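Local atomic coordinates of 2-hydroxy-3-oxopropionate reductase (Polaromonas sp. JS666, PDB entry 4DLL), a protein that probably catalyses the reversible, NAD(P)-dependent reduction of 2-hydroxy-3-oxopropionate (tartronate semialdehyde) to glycerate, as a member of the 3-hydroxyisobutyrate dehydrogenase family. Residues A[125-128]-A[129-132]; A[131-134]-A[135-139]; A[229-232]-A[233-237]; A[238-242]-A[243-247]. All coordinates share one frame; numbering follows the deposited sequence.

Interaction 1 (A[125-128]-A[129-132]); sequences SITP and REAR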
ATOM      1  N   SER A 125     -18.132 -12.088  -4.516  1.00 49.65           N
ATOM      2  CA  SER A 125     -18.120 -11.080  -3.434  1.00 50.04           C
ATOM      3  C   SER A 125     -19.578 -10.930  -2.938  1.00 49.74           C
ATOM      4  O   SER A 125     -20.512 -10.708  -3.725  1.00 50.73           O
ATOM      5  CB  SER A 125     -17.460  -9.725  -3.853  1.00 51.48           C
ATOM      6  OG  SER A 125     -16.028  -9.709  -3.640  1.00 49.69           O
ATOM      7  N   ILE A 126     -19.759 -11.104  -1.632  1.00 48.37           N
ATOM      8  CA  ILE A 126     -21.071 -11.392  -1.031  1.00 46.52           C
ATOM      9  C   ILE A 126     -20.894 -10.984   0.421  1.00 44.48           C
ATOM     10  O   ILE A 126     -19.772 -11.085   0.932  1.00 44.21           O
ATOM     11  CB  ILE A 126     -21.415 -12.919  -1.244  1.00 47.18           C
ATOM     12  CG1 ILE A 126     -22.434 -13.068  -2.360  1.00 47.72           C
ATOM     13  CG2 ILE A 126     -21.975 -13.627  -0.013  1.00 46.21           C
ATOM     14  CD1 ILE A 126     -23.103 -14.424  -2.363  1.00 50.36           C
ATOM     15  N   THR A 127     -21.938 -10.481   1.091  1.00 41.01           N
ATOM     16  CA  THR A 127     -21.723  -9.887   2.439  1.00 38.07           C
ATOM     17  C   THR A 127     -21.492 -10.991   3.425  1.00 35.55           C
ATOM     18  O   THR A 127     -22.072 -12.063   3.244  1.00 37.02           O
ATOM     19  CB  THR A 127     -22.930  -9.032   2.918  1.00 38.41           C
ATOM     20  OG1 THR A 127     -24.147  -9.776   2.738  1.00 38.94           O
ATOM     21  CG2 THR A 127     -22.990  -7.694   2.113  1.00 37.31           C
ATOM     22  N   PRO A 128     -20.680 -10.759   4.470  1.00 32.42           N
ATOM     23  CA  PRO A 128     -20.545 -11.872   5.411  1.00 32.67           C
ATOM     24  C   PRO A 128     -21.921 -12.353   5.968  1.00 34.38           C
ATOM     25  O   PRO A 128     -22.120 -13.569   6.138  1.00 34.01           O
ATOM     26  CB  PRO A 128     -19.634 -11.312   6.505  1.00 32.84           C
ATOM     27  CG  PRO A 128     -18.955 -10.152   5.939  1.00 29.84           C
ATOM     28  CD  PRO A 128     -19.909  -9.580   4.894  1.00 30.64           C
ATOM     29  N   ARG A 129     -22.897 -11.423   6.132  1.00 35.91           N
ATOM     30  CA  ARG A 129     -24.280 -11.787   6.528  1.00 35.69           C
ATOM     31  C   ARG A 129     -24.875 -12.788   5.537  1.00 34.89           C
ATOM     32  O   ARG A 129     -25.410 -13.828   5.927  1.00 34.44           O
ATOM     33  CB  ARG A 129     -25.191 -10.566   6.679  1.00 36.30           C
ATOM     34  CG  ARG A 129     -26.569 -10.902   7.317  1.00 38.32           C
ATOM     35  CD  ARG A 129     -27.613  -9.803   7.032  1.00 42.07           C
ATOM     36  NE  ARG A 129     -28.083  -9.802   5.634  1.00 43.83           N
ATOM     37  CZ  ARG A 129     -28.854 -10.742   5.064  1.00 45.83           C
ATOM     38  NH1 ARG A 129     -29.272 -11.829   5.728  1.00 44.03           N
ATOM     39  NH2 ARG A 129     -29.210 -10.604   3.794  1.00 45.70           N
ATOM     40  N   GLU A 130     -24.718 -12.500   4.255  1.00 34.75           N
ATOM     41  CA  GLU A 130     -25.151 -13.433   3.228  1.00 35.68           C
ATOM     42  C   GLU A 130     -24.419 -14.772   3.252  1.00 35.15           C
ATOM     43  O   GLU A 130     -25.055 -15.824   3.088  1.00 33.89           O
ATOM     44  CB  GLU A 130     -25.017 -12.800   1.851  1.00 36.75           C
ATOM     45  CG  GLU A 130     -26.208 -11.935   1.451  1.00 41.47           C
ATOM     46  CD  GLU A 130     -25.907 -11.060   0.246  1.00 46.17           C
ATOM     47  OE1 GLU A 130     -24.829 -10.430   0.195  1.00 51.47           O
ATOM     48  OE2 GLU A 130     -26.757 -10.992  -0.655  1.00 50.93           O
ATOM     49  N   ALA A 131     -23.091 -14.734   3.439  1.00 34.46           N
ATOM     50  CA  ALA A 131     -22.321 -15.990   3.569  1.00 34.24           C
ATOM     51  C   ALA A 131     -22.844 -16.820   4.736  1.00 33.53           C
ATOM     52  O   ALA A 131     -23.001 -18.030   4.566  1.00 33.67           O
ATOM     53  CB  ALA A 131     -20.800 -15.740   3.713  1.00 32.85           C
ATOM     54  N   ARG A 132     -23.081 -16.212   5.903  1.00 32.92           N
ATOM     55  CA  ARG A 132     -23.569 -16.998   7.069  1.00 34.56           C
ATOM     56  C   ARG A 132     -24.970 -17.623   6.833  1.00 34.34           C
ATOM     57  O   ARG A 132     -25.195 -18.789   7.187  1.00 33.83           O
ATOM     58  CB  ARG A 132     -23.520 -16.208   8.415  1.00 35.66           C
ATOM     59  CG  ARG A 132     -22.105 -15.790   8.911  1.00 38.05           C
ATOM     60  CD  ARG A 132     -22.148 -15.044  10.249  1.00 40.02           C
ATOM     61  NE  ARG A 132     -23.061 -13.900  10.210  1.00 40.39           N
ATOM     62  CZ  ARG A 132     -22.729 -12.626   9.933  1.00 41.19           C
ATOM     63  NH1 ARG A 132     -21.467 -12.265   9.670  1.00 35.06           N
ATOM     64  NH2 ARG A 132     -23.692 -11.685   9.940  1.00 39.64           N
TER
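Thr127 and Glu130 form a capping box at the N-terminus of helix 128-140. Thr127 is the N-cap, and the two side chains cross obliquely. Thr127 OG1 sits between its own backbone N and carbonyl carbon (chi1 49°). From there OG1 of Thr127 accepts from Glu130 N at 3.2 Å. The same hydroxyl donates to Glu130 OE1, and the Thr127 OG1 to Glu130 OE1 distance is 2.7 Å.

Glu130 reaches back along the chain with its end extended beyond CG. Glu130 OE1 takes a second, nearly straight bond from Thr127 N at 3.0 Å. Both donors meet OE1 on the anti side of the carboxylate. The hydroxyl lies 31° out of the carboxylate plane; the amide lies closer to it. Two bonds on one oxygen hold the carboxylate in place. Its negative charge beside the first turn would probably suit the helix dipole.

Ile126 meets Glu130 at about a right angle. Its CG2 branch rests 3.7 Å from Glu130 CB, so the aliphatic part of Glu130 is packed while its acid end bonds. The first helical bonds follow: Ala131 N to Thr127 O at 2.9 Å and Arg132 N to Pro128 O at 2.8 Å. The bend of Arg132 at chi3 (-53°) brings one guanidinium face over the backbone of Pro128. Arg132 NH2 is salt-bridged to Glu278.

The cap follows strand 119-122 and starts the helix that leads to strand 144-151. Helix 262-278 touches Thr127 and Pro128 through Asn271 and Thr275. Helix 194-222 packs on Ile126 and Pro128 through Gln196, Leu197 and Leu200.

Interaction 2 (A[131-134]-A[135-139]); sequences ARDH and AARLG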
ATOM      1  N   ALA A 131     -23.091 -14.734   3.439  1.00 34.46           N
ATOM      2  CA  ALA A 131     -22.321 -15.990   3.569  1.00 34.24           C
ATOM      3  C   ALA A 131     -22.844 -16.820   4.736  1.00 33.53           C
ATOM      4  O   ALA A 131     -23.001 -18.030   4.566  1.00 33.67           O
ATOM      5  CB  ALA A 131     -20.800 -15.740   3.713  1.00 32.85           C
ATOM      6  N   ARG A 132     -23.081 -16.212   5.903  1.00 32.92           N
ATOM      7  CA  ARG A 132     -23.569 -16.998   7.069  1.00 34.56           C
ATOM      8  C   ARG A 132     -24.970 -17.623   6.833  1.00 34.34           C
ATOM      9  O   ARG A 132     -25.195 -18.789   7.187  1.00 33.83           O
ATOM     10  CB  ARG A 132     -23.520 -16.208   8.415  1.00 35.66           C
ATOM     11  CG  ARG A 132     -22.105 -15.790   8.911  1.00 38.05           C
ATOM     12  CD  ARG A 132     -22.148 -15.044  10.249  1.00 40.02           C
ATOM     13  NE  ARG A 132     -23.061 -13.900  10.210  1.00 40.39           N
ATOM     14  CZ  ARG A 132     -22.729 -12.626   9.933  1.00 41.19           C
ATOM     15  NH1 ARG A 132     -21.467 -12.265   9.670  1.00 35.06           N
ATOM     16  NH2 ARG A 132     -23.692 -11.685   9.940  1.00 39.64           N
ATOM     17  N   ASP A 133     -25.877 -16.827   6.248  1.00 34.19           N
ATOM     18  CA  ASP A 133     -27.206 -17.232   5.770  1.00 34.84           C
ATOM     19  C   ASP A 133     -27.165 -18.416   4.780  1.00 34.60           C
ATOM     20  O   ASP A 133     -27.886 -19.422   4.938  1.00 32.76           O
ATOM     21  CB  ASP A 133     -27.898 -15.984   5.195  1.00 35.95           C
ATOM     22  CG  ASP A 133     -29.285 -16.242   4.587  1.00 40.80           C
ATOM     23  OD1 ASP A 133     -30.097 -17.002   5.171  1.00 43.93           O
ATOM     24  OD2 ASP A 133     -29.602 -15.610   3.532  1.00 45.23           O
ATOM     25  N   HIS A 134     -26.302 -18.335   3.766  1.00 35.35           N
ATOM     26  CA  HIS A 134     -26.127 -19.451   2.806  1.00 34.34           C
ATOM     27  C   HIS A 134     -25.508 -20.670   3.457  1.00 33.02           C
ATOM     28  O   HIS A 134     -25.904 -21.796   3.191  1.00 31.58           O
ATOM     29  CB  HIS A 134     -25.289 -19.017   1.588  1.00 35.18           C
ATOM     30  CG  HIS A 134     -25.923 -17.936   0.804  1.00 33.93           C
ATOM     31  ND1 HIS A 134     -25.273 -17.278  -0.210  1.00 35.52           N
ATOM     32  CD2 HIS A 134     -27.141 -17.345   0.920  1.00 38.04           C
ATOM     33  CE1 HIS A 134     -26.062 -16.340  -0.705  1.00 35.53           C
ATOM     34  NE2 HIS A 134     -27.202 -16.358  -0.043  1.00 37.93           N
ATOM     35  N   ALA A 135     -24.561 -20.445   4.342  1.00 33.07           N
ATOM     36  CA  ALA A 135     -23.963 -21.534   5.101  1.00 33.05           C
ATOM     37  C   ALA A 135     -25.021 -22.261   5.992  1.00 35.10           C
ATOM     38  O   ALA A 135     -25.012 -23.504   6.085  1.00 33.79           O
ATOM     39  CB  ALA A 135     -22.849 -20.970   5.935  1.00 33.01           C
ATOM     40  N   ALA A 136     -25.964 -21.492   6.596  1.00 35.83           N
ATOM     41  CA  ALA A 136     -27.042 -22.102   7.419  1.00 36.94           C
ATOM     42  C   ALA A 136     -27.997 -22.963   6.553  1.00 38.01           C
ATOM     43  O   ALA A 136     -28.212 -24.134   6.895  1.00 38.30           O
ATOM     44  CB  ALA A 136     -27.825 -21.018   8.253  1.00 35.89           C
ATOM     45  N   ARG A 137     -28.513 -22.408   5.432  1.00 38.54           N
ATOM     46  CA  ARG A 137     -29.422 -23.150   4.545  1.00 40.10           C
ATOM     47  C   ARG A 137     -28.791 -24.433   4.020  1.00 39.96           C
ATOM     48  O   ARG A 137     -29.363 -25.518   4.174  1.00 40.00           O
ATOM     49  CB  ARG A 137     -29.901 -22.343   3.342  1.00 39.76           C
ATOM     50  CG  ARG A 137     -30.208 -20.914   3.599  1.00 44.90           C
ATOM     51  CD  ARG A 137     -31.625 -20.605   3.921  1.00 50.20           C
ATOM     52  NE  ARG A 137     -32.478 -20.639   2.724  1.00 54.38           N
ATOM     53  CZ  ARG A 137     -32.644 -19.630   1.857  1.00 55.57           C
ATOM     54  NH1 ARG A 137     -31.995 -18.471   2.004  1.00 55.11           N
ATOM     55  NH2 ARG A 137     -33.462 -19.791   0.821  1.00 55.71           N
ATOM     56  N   LEU A 138     -27.637 -24.327   3.365  1.00 40.15           N
ATOM     57  CA  LEU A 138     -26.955 -25.546   2.883  1.00 40.18           C
ATOM     58  C   LEU A 138     -26.711 -26.563   3.996  1.00 39.99           C
ATOM     59  O   LEU A 138     -26.879 -27.768   3.792  1.00 40.52           O
ATOM     60  CB  LEU A 138     -25.653 -25.255   2.105  1.00 38.75           C
ATOM     61  CG  LEU A 138     -25.741 -24.214   0.997  1.00 38.56           C
ATOM     62  CD1 LEU A 138     -24.445 -24.050   0.238  1.00 37.35           C
ATOM     63  CD2 LEU A 138     -26.857 -24.494   0.018  1.00 39.23           C
ATOM     64  N   GLY A 139     -26.277 -26.098   5.153  1.00 40.33           N
ATOM     65  CA  GLY A 139     -26.094 -27.000   6.281  1.00 40.98           C
ATOM     66  C   GLY A 139     -27.422 -27.689   6.609  1.00 41.58           C
ATOM     67  O   GLY A 139     -27.460 -28.911   6.815  1.00 41.32           O
TER
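Ala135 and Ala131 meet on the buried side of helix 128-140, where the backbone is close-packed. Ala135 N bonds to Ala131 O at 2.9 Å, and Ala135 CB lies 3.2 Å from that same oxygen. One turn on, Leu138 N bonds to His134 O at 3.1 Å. Leu138 CG is turned anti to its carbonyl carbon (chi1 -50°) and comes to 3.3 Å from His134 O. Its branched end then runs on to Leu105 and Phe106 of helix 98-107. His134 packs on Val101 of the same helix, and His134, Ala135 and Leu138 all touch His145 of strand 144-151. This face thus packs against both elements. The helix itself is the crossover between parallel strands 119-122 and 144-151, a beta-alpha-beta unit as in a Rossmann-type domain.

The other side is looser at its charged ends. Ala136 is exposed and adds only a methyl group, while its N bonds to Arg132 O at 2.9 Å. Asp133 and Arg137 lie side by side there and point the same way. Asp133 CG stands anti to the backbone N (chi1 177°), which carries the carboxylate along the helix toward Arg137. The arginine is bent at chi2 and chi3. Arg137 CG is close to Asp133 O, at 3.1 Å, but Arg137 NH1 stops 4.0 Å from Asp133 OD1. That carboxylate oxygen lies at the edge of the guanidinium, near its plane, and the two flat groups are 33° apart. Arg137 also makes a cation-pi contact with Phe106.

The salt bridge is long. It probably adds a modest electrostatic attraction, while the backbone bonds and the apolar face hold this part of the helix.

Interaction 3 (A[229-232]-A[233-237]); sequences KVKE and AITGG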
ATOM      1  N   LYS A 229       8.716   9.569 -12.913  1.00 44.13           N
ATOM      2  CA  LYS A 229      10.026   9.569 -12.206  1.00 43.15           C
ATOM      3  C   LYS A 229       9.789   9.419 -10.725  1.00 41.01           C
ATOM      4  O   LYS A 229      10.483   8.687 -10.050  1.00 41.00           O
ATOM      5  CB  LYS A 229      10.851  10.844 -12.473  1.00 44.60           C
ATOM      6  CG  LYS A 229      11.621  10.893 -13.808  1.00 47.13           C
ATOM      7  CD  LYS A 229      12.570   9.719 -14.016  1.00 51.12           C
ATOM      8  CE  LYS A 229      13.945   9.978 -13.456  1.00 54.08           C
ATOM      9  NZ  LYS A 229      14.830   8.797 -13.671  1.00 54.89           N
ATOM     10  N   VAL A 230       8.803  10.157 -10.234  1.00 39.11           N
ATOM     11  CA  VAL A 230       8.299  10.028  -8.902  1.00 37.94           C
ATOM     12  C   VAL A 230       7.954   8.585  -8.549  1.00 38.77           C
ATOM     13  O   VAL A 230       8.313   8.119  -7.470  1.00 39.23           O
ATOM     14  CB  VAL A 230       7.058  10.927  -8.712  1.00 37.57           C
ATOM     15  CG1 VAL A 230       6.325  10.531  -7.464  1.00 34.92           C
ATOM     16  CG2 VAL A 230       7.499  12.396  -8.637  1.00 35.68           C
ATOM     17  N   LYS A 231       7.293   7.861  -9.444  1.00 38.13           N
ATOM     18  CA  LYS A 231       6.924   6.490  -9.141  1.00 39.11           C
ATOM     19  C   LYS A 231       8.184   5.691  -9.019  1.00 40.04           C
ATOM     20  O   LYS A 231       8.292   4.833  -8.133  1.00 41.17           O
ATOM     21  CB  LYS A 231       6.031   5.884 -10.249  1.00 38.15           C
ATOM     22  CG  LYS A 231       5.627   4.450  -9.983  1.00 39.23           C
ATOM     23  CD  LYS A 231       4.553   3.984 -10.905  1.00 35.65           C
ATOM     24  CE  LYS A 231       4.443   2.481 -10.931  1.00 37.30           C
ATOM     25  NZ  LYS A 231       5.535   1.712 -11.648  1.00 41.65           N
ATOM     26  N   GLU A 232       9.132   5.967  -9.925  1.00 40.68           N
ATOM     27  CA  GLU A 232      10.404   5.261  -9.993  1.00 40.72           C
ATOM     28  C   GLU A 232      11.244   5.541  -8.761  1.00 40.34           C
ATOM     29  O   GLU A 232      12.111   4.714  -8.389  1.00 40.37           O
ATOM     30  CB  GLU A 232      11.223   5.698 -11.228  1.00 41.75           C
ATOM     31  CG  GLU A 232      12.455   4.759 -11.537  1.00 45.39           C
ATOM     32  CD  GLU A 232      13.467   5.363 -12.526  1.00 52.72           C
ATOM     33  OE1 GLU A 232      13.107   6.298 -13.295  1.00 54.66           O
ATOM     34  OE2 GLU A 232      14.637   4.897 -12.512  1.00 53.61           O
ATOM     35  N   ALA A 233      11.043   6.731  -8.178  1.00 39.67           N
ATOM     36  CA  ALA A 233      11.879   7.201  -7.042  1.00 37.71           C
ATOM     37  C   ALA A 233      11.442   6.550  -5.741  1.00 36.26           C
ATOM     38  O   ALA A 233      12.265   5.994  -4.994  1.00 34.99           O
ATOM     39  CB  ALA A 233      11.865   8.740  -6.925  1.00 37.40           C
ATOM     40  N   ILE A 234      10.143   6.586  -5.485  1.00 34.57           N
ATOM     41  CA  ILE A 234       9.587   5.946  -4.288  1.00 33.97           C
ATOM     42  C   ILE A 234       9.454   4.405  -4.328  1.00 34.43           C
ATOM     43  O   ILE A 234       9.065   3.798  -3.322  1.00 35.28           O
ATOM     44  CB  ILE A 234       8.225   6.597  -3.932  1.00 35.17           C
ATOM     45  CG1 ILE A 234       7.131   6.091  -4.863  1.00 31.29           C
ATOM     46  CG2 ILE A 234       8.361   8.167  -4.018  1.00 32.95           C
ATOM     47  CD1 ILE A 234       5.774   6.814  -4.694  1.00 27.96           C
ATOM     48  N   THR A 235       9.819   3.765  -5.445  1.00 33.79           N
ATOM     49  CA  THR A 235       9.729   2.300  -5.555  1.00 33.92           C
ATOM     50  C   THR A 235      10.800   1.680  -4.630  1.00 35.27           C
ATOM     51  O   THR A 235      11.972   2.026  -4.741  1.00 36.31           O
ATOM     52  CB  THR A 235       9.832   1.805  -7.069  1.00 34.40           C
ATOM     53  OG1 THR A 235       8.586   2.019  -7.771  1.00 31.51           O
ATOM     54  CG2 THR A 235      10.324   0.294  -7.242  1.00 31.58           C
ATOM     55  N   GLY A 236      10.395   0.810  -3.709  1.00 34.00           N
ATOM     56  CA  GLY A 236      11.352   0.131  -2.871  1.00 34.14           C
ATOM     57  C   GLY A 236      11.567   0.772  -1.516  1.00 34.64           C
ATOM     58  O   GLY A 236      12.433   0.331  -0.765  1.00 34.59           O
ATOM     59  N   GLY A 237      10.787   1.815  -1.227  1.00 35.11           N
ATOM     60  CA  GLY A 237      10.767   2.498   0.069  1.00 35.11           C
ATOM     61  C   GLY A 237       9.451   2.248   0.804  1.00 35.25           C
ATOM     62  O   GLY A 237       8.707   1.300   0.475  1.00 35.69           O
TER
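The C-terminal end of helix 227-234 runs here into a type II beta turn, Ile234 to Gly237, in the mainly helical C-terminal part of the chain. Ile234 N makes a nearly straight bond to Val230 O at 3.1 Å. Ala233 N is shared between Lys229 O and Val230 O, and both of those bonds are weak.

The Ile234 side chain folds back over the preceding turn. Its CG1 lies between the backbone N and the carbonyl carbon (chi1 77°). Ile234 CG1 and CG2 both stand 3.5 Å from Val230 O, so the two branches straddle that carbonyl. Beyond it, Ile234 packs on Leu244 and on Asn202 of the second subunit. An alanine here would remove both branches and is likely to open a gap between the helix end, Leu244 and the second subunit.

Lys229 NZ reaches Glu232 OE1 at 3.1 Å, a salt bridge one turn apart. The lysine comes from above the carboxylate plane, and its side chain also packs on His188 of the second subunit. Past the helix, Gly236 takes a positive phi of 96°, where a CB would jam against the preceding carbonyl. Arg185 of the second subunit donates to the backbone O atoms of Glu232 and Thr235, so the helix end is also part of the dimer contact. Thr235 OG1 lies 2.9 Å from Lys231 O, with Gln245 also close to it.

Interaction 4 (A[238-242]-A[243-247]); sequences FADSR and VLQLH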
ATOM      1  N   PHE A 238       9.144   3.098   1.786  1.00 34.41           N
ATOM      2  CA  PHE A 238       7.988   2.880   2.631  1.00 34.72           C
ATOM      3  C   PHE A 238       6.697   3.108   1.845  1.00 34.76           C
ATOM      4  O   PHE A 238       5.635   2.636   2.254  1.00 35.84           O
ATOM      5  CB  PHE A 238       8.009   3.824   3.843  1.00 35.55           C
ATOM      6  CG  PHE A 238       8.942   3.391   4.967  1.00 34.02           C
ATOM      7  CD1 PHE A 238       9.898   2.399   4.770  1.00 36.27           C
ATOM      8  CD2 PHE A 238       8.865   4.007   6.201  1.00 32.68           C
ATOM      9  CE1 PHE A 238      10.762   1.989   5.842  1.00 38.29           C
ATOM     10  CE2 PHE A 238       9.717   3.618   7.267  1.00 38.22           C
ATOM     11  CZ  PHE A 238      10.677   2.612   7.078  1.00 35.30           C
ATOM     12  N   ALA A 239       6.771   3.815   0.726  1.00 33.25           N
ATOM     13  CA  ALA A 239       5.538   4.116  -0.015  1.00 33.92           C
ATOM     14  C   ALA A 239       5.229   3.001  -1.021  1.00 33.64           C
ATOM     15  O   ALA A 239       4.275   3.095  -1.788  1.00 34.24           O
ATOM     16  CB  ALA A 239       5.623   5.439  -0.717  1.00 32.88           C
ATOM     17  N   ASP A 240       6.043   1.956  -1.042  1.00 32.47           N
ATOM     18  CA  ASP A 240       5.867   0.984  -2.108  1.00 32.56           C
ATOM     19  C   ASP A 240       4.739   0.012  -1.778  1.00 30.61           C
ATOM     20  O   ASP A 240       4.547  -0.317  -0.617  1.00 30.10           O
ATOM     21  CB  ASP A 240       7.170   0.212  -2.377  1.00 32.66           C
ATOM     22  CG  ASP A 240       7.167  -0.448  -3.726  1.00 34.98           C
ATOM     23  OD1 ASP A 240       6.245  -0.159  -4.580  1.00 34.25           O
ATOM     24  OD2 ASP A 240       8.099  -1.243  -3.926  1.00 37.31           O
ATOM     25  N   SER A 241       3.991  -0.412  -2.800  1.00 29.94           N
ATOM     26  CA  SER A 241       2.847  -1.304  -2.617  1.00 29.63           C
ATOM     27  C   SER A 241       2.479  -2.042  -3.918  1.00 29.96           C
ATOM     28  O   SER A 241       2.944  -1.665  -4.997  1.00 29.28           O
ATOM     29  CB  SER A 241       1.659  -0.513  -2.140  1.00 29.17           C
ATOM     30  OG  SER A 241       1.050   0.182  -3.218  1.00 33.34           O
ATOM     31  N   ARG A 242       1.655  -3.094  -3.838  1.00 28.53           N
ATOM     32  CA  ARG A 242       1.151  -3.743  -5.051  1.00 27.68           C
ATOM     33  C   ARG A 242       0.228  -2.759  -5.822  1.00 27.49           C
ATOM     34  O   ARG A 242       0.258  -2.736  -7.044  1.00 27.07           O
ATOM     35  CB  ARG A 242       0.395  -5.066  -4.724  1.00 28.68           C
ATOM     36  CG  ARG A 242       0.049  -5.947  -5.988  1.00 32.13           C
ATOM     37  CD  ARG A 242       1.350  -6.687  -6.460  1.00 42.56           C
ATOM     38  NE  ARG A 242       1.989  -7.269  -5.267  1.00 47.38           N
ATOM     39  CZ  ARG A 242       1.641  -8.460  -4.750  1.00 52.28           C
ATOM     40  NH1 ARG A 242       0.698  -9.202  -5.371  1.00 47.83           N
ATOM     41  NH2 ARG A 242       2.232  -8.920  -3.623  1.00 50.86           N
ATOM     42  N   VAL A 243      -0.487  -1.889  -5.098  1.00 27.28           N
ATOM     43  CA  VAL A 243      -1.325  -0.864  -5.752  1.00 27.48           C
ATOM     44  C   VAL A 243      -0.499   0.184  -6.524  1.00 29.98           C
ATOM     45  O   VAL A 243      -0.866   0.520  -7.692  1.00 29.15           O
ATOM     46  CB  VAL A 243      -2.303  -0.220  -4.781  1.00 27.21           C
ATOM     47  CG1 VAL A 243      -2.839   1.174  -5.299  1.00 23.85           C
ATOM     48  CG2 VAL A 243      -3.441  -1.200  -4.500  1.00 25.19           C
ATOM     49  N   LEU A 244       0.609   0.670  -5.926  1.00 30.41           N
ATOM     50  CA  LEU A 244       1.482   1.597  -6.660  1.00 31.73           C
ATOM     51  C   LEU A 244       2.001   0.966  -7.955  1.00 32.43           C
ATOM     52  O   LEU A 244       1.892   1.572  -9.012  1.00 32.39           O
ATOM     53  CB  LEU A 244       2.668   2.084  -5.809  1.00 32.04           C
ATOM     54  CG  LEU A 244       3.785   2.919  -6.459  1.00 33.07           C
ATOM     55  CD1 LEU A 244       3.216   4.223  -7.062  1.00 32.05           C
ATOM     56  CD2 LEU A 244       4.926   3.270  -5.442  1.00 28.61           C
ATOM     57  N   GLN A 245       2.568  -0.237  -7.872  1.00 32.33           N
ATOM     58  CA  GLN A 245       3.123  -0.897  -9.057  1.00 33.39           C
ATOM     59  C   GLN A 245       2.058  -1.285 -10.100  1.00 34.61           C
ATOM     60  O   GLN A 245       2.342  -1.247 -11.299  1.00 33.26           O
ATOM     61  CB  GLN A 245       3.924  -2.152  -8.683  1.00 32.35           C
ATOM     62  CG  GLN A 245       5.070  -1.878  -7.641  1.00 35.21           C
ATOM     63  CD  GLN A 245       6.085  -0.764  -8.120  1.00 40.21           C
ATOM     64  OE1 GLN A 245       6.361   0.222  -7.397  1.00 38.23           O
ATOM     65  NE2 GLN A 245       6.602  -0.923  -9.341  1.00 37.26           N
ATOM     66  N   LEU A 246       0.856  -1.707  -9.675  1.00 35.39           N
ATOM     67  CA  LEU A 246      -0.095  -2.132 -10.698  1.00 36.18           C
ATOM     68  C   LEU A 246      -0.898  -0.938 -11.166  1.00 36.13           C
ATOM     69  O   LEU A 246      -0.643  -0.435 -12.234  1.00 36.43           O
ATOM     70  CB  LEU A 246      -0.991  -3.286 -10.247  1.00 36.98           C
ATOM     71  CG  LEU A 246      -1.992  -3.857 -11.279  1.00 39.69           C
ATOM     72  CD1 LEU A 246      -1.306  -4.955 -12.208  1.00 41.28           C
ATOM     73  CD2 LEU A 246      -3.246  -4.424 -10.566  1.00 38.59           C
ATOM     74  N   HIS A 247      -1.839  -0.465 -10.349  1.00 36.25           N
ATOM     75  CA  HIS A 247      -2.661   0.710 -10.675  1.00 35.70           C
ATOM     76  C   HIS A 247      -1.938   2.024 -10.896  1.00 36.23           C
ATOM     77  O   HIS A 247      -2.460   2.901 -11.602  1.00 36.56           O
ATOM     78  CB  HIS A 247      -3.654   0.926  -9.567  1.00 35.27           C
ATOM     79  CG  HIS A 247      -4.368  -0.328  -9.171  1.00 37.44           C
ATOM     80  ND1 HIS A 247      -5.504  -0.768  -9.815  1.00 37.40           N
ATOM     81  CD2 HIS A 247      -4.081  -1.255  -8.229  1.00 36.07           C
ATOM     82  CE1 HIS A 247      -5.894  -1.906  -9.274  1.00 37.74           C
ATOM     83  NE2 HIS A 247      -5.038  -2.231  -8.322  1.00 38.49           N
TER
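Ser241 OG accepts from Leu244 N at 2.8 Å, a nearly straight capping bond that makes Ser241 the N-cap of helix 242-245. The hydroxyl sits between its own backbone N and carbonyl carbon (chi1 78°), which turns it back over the first helical amides. Val243 N lies 3.2 Å from Ser241 OG. Ser241 O takes the next helical bond, from Gln245 N at 3.2 Å, and Arg242 O is met by Leu246 N at 2.9 Å. An alanine in place of Ser241 would remove OG and probably leave Leu244 N without its capping partner, fraying the first turn.

Asp240 comes in from the loop. The Asp240 and Gln245 side chains cross at about a right angle, and their flat ends are turned 84° apart. Asp240 OD1 also takes a weak bond from Ser241 N. Leu244 CD2 closes over this corner, 3.7 Å from Ala239 O and 3.8 Å from Asp240 OD1. The Arg242 chain is bent at chi2 and chi3, and its NH1 bonds to Gly236 O of the second subunit.

Ser241 packs on Ser241 of the second subunit, so the cap lies at the dimer interface. Within the chain, Thr209, Ile210 and Val213 of the long helix 194-222 line the side that meets Ser241, Val243 and Leu244. Lys231 of helix 227-234 packs on Leu244 and Gln245.

The four contacts come in order along the chain and form two pairs. Interactions 1 and 2 share Ala131 and Arg132 on helix 128-140, in the NAD-binding domain. Their centres are 9 Å apart, and Ile126 touches His134. Interactions 3 and 4 lie in the C-terminal, mainly helical part, on consecutive helices 227-234 and 242-245. Their centres are again 9 Å apart, and the two contacts touch. The pairs sit on opposite sides of the chain's centre; interactions 2 and 3 are about 46 Å apart between centres. Helix 194-222 touches interactions 1, 3 and 4. The first pair belongs to the Rossmann-type domain, while the second meets the other subunit.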